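Local structure of 3-hydroxyisobutyrate dehydrogenase family protein (Geobacter sulfurreducens, 3PDU) at residues M16-V21 against V41-R46; A23-T28 against G148-A153; G113-E118 against D140-T145; Q180-L185 against E276-V281. The protein has succinic semialdehyde reductase activity, probably forming gamma-hydroxybutyrate with NADPH, and belongs to the beta-hydroxyacid dehydrogenase family. All blocks are in the same frame, centred on the assembly; numbering follows the deposited sequence.

Contact 1 (M16-V21 against V41-R46)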
loop_
_atom_site.group_PDB
_atom_site.type_symbol
_atom_site.label_atom_id
_atom_site.label_comp_id
_atom_site.label_asym_id
_atom_site.label_seq_id
_atom_site.Cartn_x
_atom_site.Cartn_y
_atom_site.Cartn_z
ATOM N N MET A 16 -8.854 34.722 8.826
ATOM C CA MET A 16 -9.417 34.575 10.166
ATOM C C MET A 16 -9.163 35.832 10.984
ATOM O O MET A 16 -10.083 36.371 11.606
ATOM C CB MET A 16 -8.840 33.342 10.888
ATOM C CG MET A 16 -9.312 32.022 10.285
ATOM S SD MET A 16 -8.292 30.646 10.830
ATOM C CE MET A 16 -8.761 30.435 12.554
ATOM N N ALA A 17 -7.921 36.312 10.972
ATOM C CA ALA A 17 -7.608 37.549 11.683
ATOM C C ALA A 17 -8.447 38.710 11.135
ATOM O O ALA A 17 -8.955 39.532 11.901
ATOM C CB ALA A 17 -6.105 37.864 11.597
ATOM N N ALA A 18 -8.612 38.756 9.816
ATOM C CA ALA A 18 -9.386 39.819 9.172
ATOM C C ALA A 18 -10.855 39.785 9.605
ATOM O O ALA A 18 -11.484 40.831 9.784
ATOM C CB ALA A 18 -9.277 39.716 7.653
ATOM N N ASN A 19 -11.405 38.580 9.754
ATOM C CA ASN A 19 -12.765 38.440 10.260
ATOM C C ASN A 19 -12.952 39.041 11.658
ATOM O O ASN A 19 -13.987 39.634 11.946
ATOM C CB ASN A 19 -13.197 36.974 10.248
ATOM C CG ASN A 19 -13.632 36.520 8.879
ATOM O OD1 ASN A 19 -13.919 37.347 8.015
ATOM N ND2 ASN A 19 -13.695 35.208 8.666
ATOM N N LEU A 20 -11.955 38.886 12.526
ATOM C CA LEU A 20 -12.043 39.450 13.870
ATOM C C LEU A 20 -12.009 40.972 13.808
ATOM O O LEU A 20 -12.776 41.651 14.488
ATOM C CB LEU A 20 -10.904 38.934 14.753
ATOM C CG LEU A 20 -10.894 37.421 15.019
ATOM C CD1 LEU A 20 -9.725 37.027 15.918
ATOM C CD2 LEU A 20 -12.214 36.982 15.649
ATOM N N VAL A 21 -11.117 41.517 12.988
ATOM C CA VAL A 21 -11.061 42.973 12.821
ATOM C C VAL A 21 -12.378 43.506 12.283
ATOM O O VAL A 21 -12.930 44.473 12.812
ATOM C CB VAL A 21 -9.900 43.410 11.902
ATOM C CG1 VAL A 21 -9.953 44.933 11.665
ATOM C CG2 VAL A 21 -8.570 43.003 12.523
ATOM N N VAL A 41 -2.991 45.262 9.375
ATOM C CA VAL A 41 -2.790 46.589 9.962
ATOM C C VAL A 41 -3.599 47.657 9.227
ATOM O O VAL A 41 -4.222 48.511 9.856
ATOM C CB VAL A 41 -1.297 46.973 9.974
ATOM C CG1 VAL A 41 -1.116 48.401 10.526
ATOM C CG2 VAL A 41 -0.516 45.969 10.808
ATOM N N ALA A 42 -3.606 47.604 7.896
ATOM C CA ALA A 42 -4.391 48.566 7.118
ATOM C C ALA A 42 -5.890 48.464 7.419
ATOM O O ALA A 42 -6.620 49.456 7.310
ATOM C CB ALA A 42 -4.124 48.406 5.615
ATOM N N LEU A 43 -6.337 47.272 7.807
ATOM C CA LEU A 43 -7.743 47.027 8.141
ATOM C C LEU A 43 -8.052 47.535 9.539
ATOM O O LEU A 43 -9.206 47.755 9.888
ATOM C CB LEU A 43 -8.068 45.526 8.088
ATOM C CG LEU A 43 -8.568 44.877 6.798
ATOM C CD1 LEU A 43 -8.813 43.385 7.044
ATOM C CD2 LEU A 43 -9.840 45.550 6.279
ATOM N N GLY A 44 -7.013 47.700 10.351
ATOM C CA GLY A 44 -7.197 48.235 11.683
ATOM C C GLY A 44 -6.549 47.438 12.801
ATOM O O GLY A 44 -6.677 47.807 13.965
ATOM N N ALA A 45 -5.854 46.350 12.478
ATOM C CA ALA A 45 -5.126 45.636 13.525
ATOM C C ALA A 45 -3.869 46.409 13.946
ATOM O O ALA A 45 -3.372 47.249 13.196
ATOM C CB ALA A 45 -4.770 44.206 13.065
ATOM N N ARG A 46 -3.362 46.132 15.147
ATOM C CA ARG A 46 -2.049 46.643 15.562
ATOM C C ARG A 46 -0.988 45.579 15.324
ATOM O O ARG A 46 -1.233 44.407 15.565
ATOM C CB ARG A 46 -2.042 46.963 17.055
ATOM C CG ARG A 46 -2.616 48.313 17.444
ATOM C CD ARG A 46 -2.372 48.562 18.927
ATOM N NE ARG A 46 -1.231 47.789 19.416
ATOM C CZ ARG A 46 0.033 48.208 19.392
ATOM N NH1 ARG A 46 0.332 49.406 18.905
ATOM N NH2 ARG A 46 1.000 47.427 19.858
#
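L43 reaches from the last turn of helix 38-43 to A18 and V21 on helix 13-23. Its CB lies 4.1 Å from V21 CG1. From there CG carries the chain outward, and because CD1 stands anti to CA (chi2 -180°) the extended branch ends against the neighbouring helix, with L43 CD1 3.7 Å from A18 CB. Alanine suits that spot, since its single methyl accepts the leucine tip at close range.

V21 works in the other direction, its CB aimed at 41-46 and its two methyls dividing the task. CG1, anti to the backbone N (chi1 175°), touches the carbonyl of L43, with V21 CG1 3.4 Å from L43 O. CG2 meets the methyl of A45, V21 CG2 to A45 CB being 4.0 Å. Between L43 and A45 the chain turns through G44, whose positive phi (130°) ends the helix in a Schellman motif; a CB there would collide with the carbonyl oxygen of L43. A45 then leads into strand 46-47, beside strand 27-30, in the Rossmann-type fold.

V21 also packs on V27, and A45 on V29, both in strand 27-30. No hydrogen bond crosses between the segments: methyl groups fitted against one another and against one backbone carbonyl hold the end of helix 38-43 to helix 13-23, at a partly exposed edge.

Contact 2 (A23-T28 against G148-A153)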
loop_
_atom_site.group_PDB
_atom_site.type_symbol
_atom_site.label_atom_id
_atom_site.label_comp_id
_atom_site.label_asym_id
_atom_site.label_seq_id
_atom_site.Cartn_x
_atom_site.Cartn_y
_atom_site.Cartn_z
ATOM N N ALA A 23 -15.310 42.202 12.477
ATOM C CA ALA A 23 -16.370 42.028 13.470
ATOM C C ALA A 23 -16.304 43.117 14.544
ATOM O O ALA A 23 -17.246 43.306 15.311
ATOM C CB ALA A 23 -16.286 40.646 14.106
ATOM N N GLY A 24 -15.189 43.840 14.593
ATOM C CA GLY A 24 -15.065 44.966 15.502
ATOM C C GLY A 24 -14.233 44.747 16.754
ATOM O O GLY A 24 -14.238 45.597 17.661
ATOM N N PHE A 25 -13.523 43.622 16.825
ATOM C CA PHE A 25 -12.606 43.392 17.944
ATOM C C PHE A 25 -11.312 44.210 17.801
ATOM O O PHE A 25 -10.917 44.566 16.695
ATOM C CB PHE A 25 -12.269 41.903 18.095
ATOM C CG PHE A 25 -13.477 41.032 18.334
ATOM C CD1 PHE A 25 -14.157 41.084 19.538
ATOM C CD2 PHE A 25 -13.934 40.165 17.347
ATOM C CE1 PHE A 25 -15.277 40.281 19.758
ATOM C CE2 PHE A 25 -15.051 39.365 17.556
ATOM C CZ PHE A 25 -15.724 39.426 18.758
ATOM N N ASP A 26 -10.688 44.516 18.938
ATOM C CA ASP A 26 -9.354 45.121 19.017
ATOM C C ASP A 26 -8.353 43.984 18.834
ATOM O O ASP A 26 -8.224 43.127 19.712
ATOM C CB ASP A 26 -9.209 45.765 20.408
ATOM C CG ASP A 26 -7.854 46.426 20.643
ATOM O OD1 ASP A 26 -6.844 46.034 20.029
ATOM O OD2 ASP A 26 -7.801 47.338 21.489
ATOM N N VAL A 27 -7.664 43.957 17.691
ATOM C CA VAL A 27 -6.811 42.820 17.345
ATOM C C VAL A 27 -5.348 43.245 17.196
ATOM O O VAL A 27 -5.045 44.230 16.523
ATOM C CB VAL A 27 -7.280 42.110 16.033
ATOM C CG1 VAL A 27 -6.424 40.877 15.742
ATOM C CG2 VAL A 27 -8.762 41.707 16.126
ATOM N N THR A 28 -4.455 42.491 17.832
ATOM C CA THR A 28 -3.020 42.665 17.660
ATOM C C THR A 28 -2.460 41.453 16.916
ATOM O O THR A 28 -2.717 40.317 17.306
ATOM C CB THR A 28 -2.337 42.783 19.023
ATOM O OG1 THR A 28 -2.870 43.912 19.718
ATOM C CG2 THR A 28 -0.831 42.978 18.862
ATOM N N GLY A 148 -16.439 32.927 22.811
ATOM C CA GLY A 148 -17.653 32.730 22.031
ATOM C C GLY A 148 -17.885 33.766 20.943
ATOM O O GLY A 148 -18.152 33.417 19.786
ATOM N N PRO A 149 -17.818 35.053 21.304
ATOM C CA PRO A 149 -18.060 36.067 20.269
ATOM C C PRO A 149 -17.033 36.004 19.133
ATOM O O PRO A 149 -17.375 36.194 17.957
ATOM C CB PRO A 149 -17.977 37.390 21.052
ATOM C CG PRO A 149 -18.442 37.022 22.440
ATOM C CD PRO A 149 -17.857 35.625 22.665
ATOM N N ALA A 150 -15.781 35.722 19.463
ATOM C CA ALA A 150 -14.774 35.574 18.420
ATOM C C ALA A 150 -15.020 34.320 17.556
ATOM O O ALA A 150 -14.887 34.366 16.327
ATOM C CB ALA A 150 -13.352 35.584 19.029
ATOM N N PHE A 151 -15.391 33.207 18.186
ATOM C CA PHE A 151 -15.670 31.980 17.445
ATOM C C PHE A 151 -16.856 32.179 16.489
ATOM O O PHE A 151 -16.903 31.575 15.417
ATOM C CB PHE A 151 -15.942 30.801 18.397
ATOM C CG PHE A 151 -14.689 30.186 18.999
ATOM C CD1 PHE A 151 -13.446 30.399 18.433
ATOM C CD2 PHE A 151 -14.774 29.364 20.108
ATOM C CE1 PHE A 151 -12.295 29.813 18.983
ATOM C CE2 PHE A 151 -13.628 28.775 20.662
ATOM C CZ PHE A 151 -12.393 28.998 20.095
ATOM N N ALA A 152 -17.806 33.028 16.873
ATOM C CA ALA A 152 -18.938 33.324 15.996
ATOM C C ALA A 152 -18.522 34.103 14.738
ATOM O O ALA A 152 -19.151 33.987 13.691
ATOM C CB ALA A 152 -20.039 34.062 16.758
ATOM N N ALA A 153 -17.460 34.897 14.844
ATOM C CA ALA A 153 -16.908 35.591 13.682
ATOM C C ALA A 153 -16.095 34.642 12.800
ATOM O O ALA A 153 -15.892 34.898 11.609
ATOM C CB ALA A 153 -16.033 36.761 14.130
#
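A23 and A153 bring the two backbones closest, with 6.5 Å between their CA atoms, while at F25 and A150 the CA atoms stand 8.1 Å apart. The first segment runs from the end of helix 13-23 through a turn into strand 27-30, within a Rossmann-type beta-alpha-beta unit; the second is most of helix 148-154, which packs beside helix 13-23. G24 ends the first helix in a Schellman motif, its phi of 104° putting any CB hard against the carbonyl oxygen of A23.

Where the backbones are near, small residues suffice, and A23 CB touches A153 CB at 3.9 Å. Where they diverge a longer group is needed. F25, with CG anti to its carbonyl carbon (chi1 -59°), sends its ring across to the helix. The ring crosses the P149 side chain at about a right angle, with F25 CZ 3.8 Å from P149 CB. Its tip rests obliquely on the P149-A150 peptide, F25 CZ lying 3.7 Å from P149 C. Proline fits there because the opening turn of a helix needs no N-H from it.

L20 and Y4 also flank the phenylalanine, Y4 in an edge-to-face ring contact. Replacing F25 with an alanine would probably open a gap between this turn and the helix start, leaving P149 and the Y4 ring without their aromatic neighbour. At the rim of the F25 ring, near its plane, the methyl A153 CB sits 4.4 Å from F25 CE2.

Contact 3 (G113-E118 against D140-T145)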
loop_
_atom_site.group_PDB
_atom_site.type_symbol
_atom_site.label_atom_id
_atom_site.label_comp_id
_atom_site.label_asym_id
_atom_site.label_seq_id
_atom_site.Cartn_x
_atom_site.Cartn_y
_atom_site.Cartn_z
ATOM N N GLY A 113 0.374 30.199 34.327
ATOM C CA GLY A 113 -0.807 30.894 34.797
ATOM C C GLY A 113 -1.742 31.365 33.696
ATOM O O GLY A 113 -2.614 32.193 33.938
ATOM N N GLY A 114 -1.564 30.841 32.484
ATOM C CA GLY A 114 -2.446 31.171 31.381
ATOM C C GLY A 114 -3.545 30.132 31.278
ATOM O O GLY A 114 -3.519 29.139 31.999
ATOM N N ARG A 115 -4.535 30.369 30.422
ATOM C CA ARG A 115 -5.504 29.324 30.095
ATOM C C ARG A 115 -5.274 28.864 28.668
ATOM O O ARG A 115 -4.932 29.683 27.806
ATOM C CB ARG A 115 -6.940 29.835 30.266
ATOM C CG ARG A 115 -7.293 30.236 31.700
ATOM C CD ARG A 115 -8.699 30.816 31.780
ATOM N NE ARG A 115 -8.800 32.093 31.078
ATOM C CZ ARG A 115 -9.937 32.610 30.625
ATOM N NH1 ARG A 115 -11.078 31.955 30.788
ATOM N NH2 ARG A 115 -9.937 33.785 30.000
ATOM N N PHE A 116 -5.450 27.564 28.423
ATOM C CA PHE A 116 -5.194 26.983 27.110
ATOM C C PHE A 116 -6.400 26.237 26.552
ATOM O O PHE A 116 -7.092 25.488 27.258
ATOM C CB PHE A 116 -3.985 26.029 27.110
ATOM C CG PHE A 116 -3.724 25.401 25.759
ATOM C CD1 PHE A 116 -3.126 26.139 24.743
ATOM C CD2 PHE A 116 -4.107 24.089 25.493
ATOM C CE1 PHE A 116 -2.901 25.579 23.488
ATOM C CE2 PHE A 116 -3.873 23.518 24.250
ATOM C CZ PHE A 116 -3.275 24.265 23.244
ATOM N N LEU A 117 -6.632 26.443 25.267
ATOM C CA LEU A 117 -7.645 25.702 24.531
ATOM C C LEU A 117 -7.067 25.364 23.173
ATOM O O LEU A 117 -6.459 26.225 22.535
ATOM C CB LEU A 117 -8.875 26.599 24.339
ATOM C CG LEU A 117 -10.124 25.992 23.710
ATOM C CD1 LEU A 117 -10.819 25.095 24.729
ATOM C CD2 LEU A 117 -11.065 27.111 23.258
ATOM N N GLU A 118 -7.227 24.122 22.719
ATOM C CA GLU A 118 -6.867 23.816 21.339
ATOM C C GLU A 118 -8.156 23.946 20.549
ATOM O O GLU A 118 -9.232 23.643 21.064
ATOM C CB GLU A 118 -6.264 22.409 21.208
ATOM C CG GLU A 118 -7.246 21.263 21.480
ATOM C CD GLU A 118 -6.640 19.885 21.239
ATOM O OE1 GLU A 118 -5.472 19.807 20.800
ATOM O OE2 GLU A 118 -7.330 18.874 21.497
ATOM N N ASP A 140 -9.692 24.282 28.195
ATOM C CA ASP A 140 -10.290 25.099 29.253
ATOM C C ASP A 140 -11.695 25.604 28.911
ATOM O O ASP A 140 -11.875 26.365 27.965
ATOM C CB ASP A 140 -9.362 26.265 29.598
ATOM C CG ASP A 140 -9.854 27.069 30.781
ATOM O OD1 ASP A 140 -10.906 27.722 30.664
ATOM O OD2 ASP A 140 -9.188 27.046 31.830
ATOM N N GLN A 141 -12.687 25.189 29.698
ATOM C CA GLN A 141 -14.083 25.529 29.424
ATOM C C GLN A 141 -14.397 27.019 29.571
ATOM O O GLN A 141 -15.168 27.571 28.790
ATOM C CB GLN A 141 -15.027 24.709 30.317
ATOM C CG GLN A 141 -15.429 23.361 29.739
ATOM C CD GLN A 141 -16.683 23.443 28.873
ATOM O OE1 GLN A 141 -17.128 24.531 28.494
ATOM N NE2 GLN A 141 -17.261 22.286 28.562
ATOM N N SER A 142 -13.817 27.667 30.578
ATOM C CA SER A 142 -14.021 29.099 30.754
ATOM C C SER A 142 -13.471 29.874 29.554
ATOM O O SER A 142 -14.058 30.876 29.131
ATOM C CB SER A 142 -13.399 29.604 32.064
ATOM O OG SER A 142 -11.978 29.645 31.992
ATOM N N LEU A 143 -12.358 29.415 28.997
ATOM C CA LEU A 143 -11.797 30.085 27.817
ATOM C C LEU A 143 -12.666 29.842 26.575
ATOM O O LEU A 143 -12.896 30.752 25.771
ATOM C CB LEU A 143 -10.353 29.649 27.562
ATOM C CG LEU A 143 -9.617 30.233 26.341
ATOM C CD1 LEU A 143 -9.677 31.765 26.311
ATOM C CD2 LEU A 143 -8.155 29.754 26.324
ATOM N N PHE A 144 -13.148 28.615 26.417
ATOM C CA PHE A 144 -14.090 28.314 25.339
ATOM C C PHE A 144 -15.273 29.296 25.397
ATOM O O PHE A 144 -15.677 29.878 24.390
ATOM C CB PHE A 144 -14.570 26.856 25.472
ATOM C CG PHE A 144 -15.551 26.432 24.417
ATOM C CD1 PHE A 144 -15.114 26.056 23.153
ATOM C CD2 PHE A 144 -16.912 26.405 24.687
ATOM C CE1 PHE A 144 -16.022 25.650 22.173
ATOM C CE2 PHE A 144 -17.825 26.011 23.712
ATOM C CZ PHE A 144 -17.378 25.635 22.457
ATOM N N THR A 145 -15.818 29.488 26.591
ATOM C CA THR A 145 -16.955 30.379 26.782
ATOM C C THR A 145 -16.590 31.832 26.450
ATOM O O THR A 145 -17.311 32.499 25.701
ATOM C CB THR A 145 -17.500 30.278 28.229
ATOM O OG1 THR A 145 -18.039 28.968 28.432
ATOM C CG2 THR A 145 -18.601 31.304 28.463
#
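The R115 guanidinium has L143 over one face, with L143 CB 4.0 Å from R115 NH1, and S142 at its edge. There R115 NH1 donates to S142 OG at 2.8 Å, the oxygen lying almost exactly in the guanidinium plane. The D140 carboxylate stands nearly perpendicular to that plane (89°), and its OD2 rests 3.7 Å from R115 CG, against the aliphatic stem.

D140 OD1 is gripped twice: S142 OG donates to its syn lone pair at 2.6 Å, and L143 N reaches it from the anti side at 2.8 Å. S142 OG thus bridges the two, accepting from R115 NH1 and donating to D140 OD1. R115 also forms a salt bridge with D146, so a leucine in its place would probably leave D146 without its countercharge and S142 OG without its in-plane donor.

Apolar groups pack on the inner side: L143 CD2 lies 3.8 Å from L117 CB, and L117 CD2 meets the F144 ring at its edge. D140 N donates to F116 O at 3.0 Å, tying the helix start to the strand.

The arrangement is a classic aspartate N-cap, here starting helix 141-146, whose segment 141-145 runs at 71° to strand 115-118 in the Rossmann-type domain.

Contact 4 (Q180-L185 against E276-V281)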
loop_
_atom_site.group_PDB
_atom_site.type_symbol
_atom_site.label_atom_id
_atom_site.label_comp_id
_atom_site.label_asym_id
_atom_site.label_seq_id
_atom_site.Cartn_x
_atom_site.Cartn_y
_atom_site.Cartn_z
ATOM N N GLN A 180 -7.511 10.406 2.011
ATOM C CA GLN A 180 -7.828 9.195 1.267
ATOM C C GLN A 180 -8.921 9.444 0.223
ATOM O O GLN A 180 -8.901 8.848 -0.861
ATOM C CB GLN A 180 -8.214 8.066 2.218
ATOM C CG GLN A 180 -7.051 7.622 3.121
ATOM C CD GLN A 180 -7.379 6.370 3.920
ATOM O OE1 GLN A 180 -7.410 6.392 5.150
ATOM N NE2 GLN A 180 -7.618 5.279 3.223
ATOM N N MET A 181 -9.880 10.319 0.532
ATOM C CA MET A 181 -10.891 10.678 -0.473
ATOM C C MET A 181 -10.282 11.361 -1.681
ATOM O O MET A 181 -10.732 11.154 -2.821
ATOM C CB MET A 181 -11.985 11.572 0.111
ATOM C CG MET A 181 -13.001 10.807 0.953
ATOM S SD MET A 181 -14.242 11.924 1.628
ATOM C CE MET A 181 -15.124 12.450 0.155
ATOM N N MET A 182 -9.268 12.191 -1.442
ATOM C CA MET A 182 -8.640 12.925 -2.544
ATOM C C MET A 182 -7.843 11.974 -3.436
ATOM O O MET A 182 -7.888 12.087 -4.669
ATOM C CB MET A 182 -7.746 14.057 -2.033
ATOM C CG MET A 182 -7.150 14.924 -3.161
ATOM S SD MET A 182 -8.421 15.903 -3.992
ATOM C CE MET A 182 -8.228 15.298 -5.668
ATOM N N THR A 183 -7.116 11.029 -2.833
ATOM C CA THR A 183 -6.387 10.065 -3.659
ATOM C C THR A 183 -7.359 9.121 -4.380
ATOM O O THR A 183 -7.100 8.700 -5.498
ATOM C CB THR A 183 -5.308 9.252 -2.886
ATOM O OG1 THR A 183 -5.905 8.544 -1.783
ATOM C CG2 THR A 183 -4.182 10.159 -2.400
ATOM N N ALA A 184 -8.485 8.814 -3.744
ATOM C CA ALA A 184 -9.515 8.008 -4.395
ATOM C C ALA A 184 -10.054 8.713 -5.640
ATOM O O ALA A 184 -10.091 8.132 -6.727
ATOM C CB ALA A 184 -10.648 7.690 -3.423
ATOM N N LEU A 185 -10.463 9.970 -5.479
ATOM C CA LEU A 185 -10.933 10.768 -6.613
ATOM C C LEU A 185 -9.856 10.906 -7.685
ATOM O O LEU A 185 -10.133 10.742 -8.880
ATOM C CB LEU A 185 -11.416 12.152 -6.158
ATOM C CG LEU A 185 -11.893 13.077 -7.286
ATOM C CD1 LEU A 185 -13.184 12.539 -7.882
ATOM C CD2 LEU A 185 -12.110 14.491 -6.769
ATOM N N GLU A 276 1.122 23.770 -4.006
ATOM C CA GLU A 276 -0.126 23.812 -4.751
ATOM C C GLU A 276 -1.254 23.288 -3.867
ATOM O O GLU A 276 -1.003 22.813 -2.767
ATOM C CB GLU A 276 -0.005 22.970 -6.019
ATOM C CG GLU A 276 0.999 23.539 -7.034
ATOM C CD GLU A 276 1.260 22.580 -8.177
ATOM O OE1 GLU A 276 0.312 22.258 -8.924
ATOM O OE2 GLU A 276 2.417 22.146 -8.332
ATOM N N ASP A 277 -2.495 23.383 -4.327
ATOM C CA ASP A 277 -3.587 22.789 -3.566
ATOM C C ASP A 277 -3.352 21.291 -3.403
ATOM O O ASP A 277 -2.758 20.646 -4.284
ATOM C CB ASP A 277 -4.923 23.009 -4.272
ATOM C CG ASP A 277 -6.104 22.677 -3.374
ATOM O OD1 ASP A 277 -6.371 23.463 -2.445
ATOM O OD2 ASP A 277 -6.749 21.632 -3.596
ATOM N N PHE A 278 -3.847 20.712 -2.307
ATOM C CA PHE A 278 -3.669 19.274 -2.105
ATOM C C PHE A 278 -4.276 18.410 -3.205
ATOM O O PHE A 278 -3.884 17.250 -3.369
ATOM C CB PHE A 278 -4.096 18.812 -0.694
ATOM C CG PHE A 278 -5.586 18.654 -0.496
ATOM C CD1 PHE A 278 -6.130 17.391 -0.245
ATOM C CD2 PHE A 278 -6.428 19.760 -0.471
ATOM C CE1 PHE A 278 -7.492 17.231 -0.009
ATOM C CE2 PHE A 278 -7.805 19.615 -0.242
ATOM C CZ PHE A 278 -8.338 18.338 -0.018
ATOM N N ALA A 279 -5.200 18.964 -3.984
ATOM C CA ALA A 279 -5.742 18.219 -5.124
ATOM C C ALA A 279 -4.643 17.879 -6.136
ATOM O O ALA A 279 -4.788 16.974 -6.966
ATOM C CB ALA A 279 -6.880 19.008 -5.810
ATOM N N ALA A 280 -3.540 18.611 -6.066
ATOM C CA ALA A 280 -2.443 18.417 -7.002
ATOM C C ALA A 280 -1.751 17.060 -6.858
ATOM O O ALA A 280 -0.865 16.734 -7.642
ATOM C CB ALA A 280 -1.438 19.558 -6.886
ATOM N N VAL A 281 -2.144 16.264 -5.866
ATOM C CA VAL A 281 -1.646 14.891 -5.807
ATOM C C VAL A 281 -2.011 14.176 -7.109
ATOM O O VAL A 281 -1.350 13.242 -7.523
ATOM C CB VAL A 281 -2.204 14.117 -4.582
ATOM C CG1 VAL A 281 -3.705 13.899 -4.716
ATOM C CG2 VAL A 281 -1.469 12.787 -4.414
#
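M182 on the long helix 166-194 faces A279 in a 3-10 segment, 6.6 Å from M182 CA to A279 CA, and one residue further along the helix T183 and V281 stand 7.1 Å apart between their CA atoms.

M182 carries most of the contact, and a flexible thioether suits the irregular surface it meets. Its CB lies 3.8 Å from F278 CE1, and M182 CG is 3.9 Å from V281 CG1, the methionine and valine sliding past each other in opposite directions. A bend at chi2 (69°) then swings the sulfur over to the 3-10 backbone, where M182 SD sits 3.7 Å from A279 CA. The small side chain of A279 permits that approach. The same sulfur makes a Met-aromatic contact with F278, 4.8 Å from M182 SD to the ring centroid and 29° off the ring normal.

The contact is buried within the helical C-terminal domain, where the loop between helices 256-270 and 282-285 packs on helix 166-194, with the F278 side chain about 7 Å from the bound NADP. Helix 166-194 also packs on a second subunit, M181 against M211 of that chain. F278 also meets F232 edge to face.

T183 contributes its methyl, CG2, beside V281. The 3-10 segment is itself introduced by an Asx turn: D277 OD2, which also forms a salt bridge with K219, accepts from A279 N at 3.1 Å, from above the carboxylate plane.

How the contacts relate
Contacts 1, 2 and 3 belong to the nucleotide-binding domain, contact 4 to the helical domain on the opposite side of the chain's centre from contacts 1, 2 and 3. Contacts 1 and 2 have centres 10 Å apart and interlock: R46 N lies 2.9 Å from V27 O, and F25 N 3.1 Å from L20 O, both probable hydrogen bonds. Contact 2 leads on to contact 3, centres 16 Å apart, through F151, whose ring packs on L117 and F144. Contact 4 is remote, its centre 32 to 35 Å from the others. Yet it comes nearer the bound NADP than the side chains of A18 in contact 1 and F116 in contact 3, each about 13 Å away.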